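Pesticidal crystal protein Cry4Aa (Bacillus thuringiensis, PDB 2C9K) promotes colloid-osmotic lysis of insect midgut epithelial cells, to which it binds as a pore-forming, mosquito-larvicidal delta-endotoxin. Local coordinates at residues A[8-11]-A[12-16]. Residues are numbered along the deposited sequence; the frame is centred on the assembly and turned at random.
Sequences IVVG and TVLTG
Two donors of Thr12 converge on the carbonyl oxygen of Ile8, one turn earlier in helix 5-16. The amide makes the regular i to i-4 bond, with Thr12 N 2.9 Å from Ile8 O and nearly in line with the carbonyl. The hydroxyl adds a second bond, Thr12 OG1 to Ile8 O at 3.0 Å, reaching the oxygen from above the carbonyl plane, 39° out of it, and therefore not along a lone pair. This is possible because chi1 of -50° sets OG1 beside the residue's own backbone N and turns it back along the helix, while CG2 lies anti to that N. The hydroxyl is thus given an acceptor within the helix itself, although the Thr12 side chain also touches Thr32 of helix 29-37.

The next three carbonyls are each met by a backbone amide. Val13 N reaches Val9 O in a weak bond of 3.4 Å, and CG2 of Val13 lies against the same oxygen. Leu14 N bonds to Val10 O at 3.3 Å, almost straight at its hydrogen (172°), and Thr15 N to Gly11 O, also at 3.3 Å. Within the last turn, Gly16 N closes on Thr12 O at 2.7 Å.

Val9 touches Leu33 of helix 29-37, and Val13 and Leu14 both touch Leu242. With the carbonyls of residues 8 to 12 each engaged by an amide four residues on, one of them weakly, and the Thr12 hydroxyl folded back onto Ile8 O, the chemistry is consistent with apolar side chains carrying much of this helix's packing within the N-terminal, helical domain.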
ATOM      1  N   ILE A   8       2.261  -8.762  -7.512  1.00 26.37           N
ATOM      2  CA  ILE A   8       1.262  -9.500  -8.295  1.00 26.19           C
ATOM      3  C   ILE A   8       0.189 -10.119  -7.393  1.00 26.89           C
ATOM      4  O   ILE A   8      -1.002 -10.037  -7.675  1.00 27.45           O
ATOM      5  CB  ILE A   8       1.877 -10.654  -9.117  1.00 25.55           C
ATOM      6  CG1 ILE A   8       2.755 -10.109 -10.246  1.00 22.88           C
ATOM      7  CG2 ILE A   8       0.752 -11.510  -9.703  1.00 25.16           C
ATOM      8  CD1 ILE A   8       3.536 -11.177 -10.971  1.00 14.71           C
ATOM      9  N   VAL A   9       0.617 -10.767  -6.320  1.00 27.49           N
ATOM     10  CA  VAL A   9      -0.329 -11.370  -5.402  1.00 27.25           C
ATOM     11  C   VAL A   9      -1.280 -10.289  -4.899  1.00 28.44           C
ATOM     12  O   VAL A   9      -2.470 -10.534  -4.713  1.00 30.64           O
ATOM     13  CB  VAL A   9       0.387 -11.997  -4.193  1.00 26.11           C
ATOM     14  CG1 VAL A   9      -0.638 -12.442  -3.163  1.00 24.03           C
ATOM     15  CG2 VAL A   9       1.237 -13.173  -4.642  1.00 23.59           C
ATOM     16  N   VAL A  10      -0.755  -9.091  -4.677  1.00 27.91           N
ATOM     17  CA  VAL A  10      -1.584  -8.002  -4.185  1.00 28.35           C
ATOM     18  C   VAL A  10      -2.518  -7.529  -5.286  1.00 28.33           C
ATOM     19  O   VAL A  10      -3.678  -7.199  -5.032  1.00 28.30           O
ATOM     20  CB  VAL A  10      -0.716  -6.828  -3.690  1.00 28.59           C
ATOM     21  CG1 VAL A  10      -1.591  -5.651  -3.299  1.00 28.75           C
ATOM     22  CG2 VAL A  10       0.103  -7.275  -2.504  1.00 27.31           C
ATOM     23  N   GLY A  11      -2.008  -7.513  -6.512  1.00 27.76           N
ATOM     24  CA  GLY A  11      -2.812  -7.092  -7.643  1.00 26.56           C
ATOM     25  C   GLY A  11      -4.000  -8.002  -7.893  1.00 26.13           C
ATOM     26  O   GLY A  11      -5.074  -7.528  -8.261  1.00 27.06           O
ATOM     27  N   THR A  12      -3.816  -9.302  -7.686  0.50 25.41           N
ATOM     28  CA  THR A  12      -4.874 -10.280  -7.907  0.50 25.95           C
ATOM     29  C   THR A  12      -6.005 -10.188  -6.899  0.50 25.32           C
ATOM     30  O   THR A  12      -7.167 -10.376  -7.240  0.50 24.88           O
ATOM     31  CB  THR A  12      -4.322 -11.699  -7.853  0.50 27.17           C
ATOM     32  OG1 THR A  12      -3.181 -11.789  -8.709  1.00 30.26           O
ATOM     33  CG2 THR A  12      -5.369 -12.692  -8.318  1.00 29.65           C
ATOM     34  N   VAL A  13      -5.655  -9.919  -5.649  1.00 26.59           N
ATOM     35  CA  VAL A  13      -6.647  -9.795  -4.580  1.00 27.03           C
ATOM     36  C   VAL A  13      -7.558  -8.583  -4.823  1.00 27.45           C
ATOM     37  O   VAL A  13      -8.780  -8.701  -4.719  1.00 27.76           O
ATOM     38  CB  VAL A  13      -5.956  -9.680  -3.191  1.00 25.61           C
ATOM     39  CG1 VAL A  13      -6.978  -9.411  -2.116  1.00 23.46           C
ATOM     40  CG2 VAL A  13      -5.208 -10.960  -2.884  1.00 22.24           C
ATOM     41  N   LEU A  14      -6.966  -7.432  -5.152  1.00 27.31           N
ATOM     42  CA  LEU A  14      -7.737  -6.220  -5.440  1.00 27.02           C
ATOM     43  C   LEU A  14      -8.757  -6.533  -6.526  1.00 27.88           C
ATOM     44  O   LEU A  14      -9.943  -6.234  -6.391  1.00 28.02           O
ATOM     45  CB  LEU A  14      -6.820  -5.094  -5.920  1.00 25.12           C
ATOM     46  CG  LEU A  14      -6.031  -4.361  -4.839  1.00 26.13           C
ATOM     47  CD1 LEU A  14      -4.894  -3.575  -5.459  1.00 24.97           C
ATOM     48  CD2 LEU A  14      -6.969  -3.451  -4.064  1.00 24.63           C
ATOM     49  N   THR A  15      -8.274  -7.136  -7.606  1.00 29.27           N
ATOM     50  CA  THR A  15      -9.110  -7.524  -8.736  1.00 29.88           C
ATOM     51  C   THR A  15     -10.108  -8.598  -8.318  1.00 29.73           C
ATOM     52  O   THR A  15     -11.230  -8.643  -8.805  1.00 29.60           O
ATOM     53  CB  THR A  15      -8.240  -8.086  -9.868  1.00 30.03           C
ATOM     54  OG1 THR A  15      -7.301  -7.087 -10.277  1.00 32.88           O
ATOM     55  CG2 THR A  15      -9.089  -8.495 -11.048  1.00 29.35           C
ATOM     56  N   GLY A  16      -9.689  -9.449  -7.396  1.00 30.40           N
ATOM     57  CA  GLY A  16     -10.533 -10.535  -6.946  1.00 33.37           C
ATOM     58  C   GLY A  16     -11.801 -10.186  -6.205  1.00 35.58           C
ATOM     59  O   GLY A  16     -12.791 -10.912  -6.314  1.00 36.88           O
TER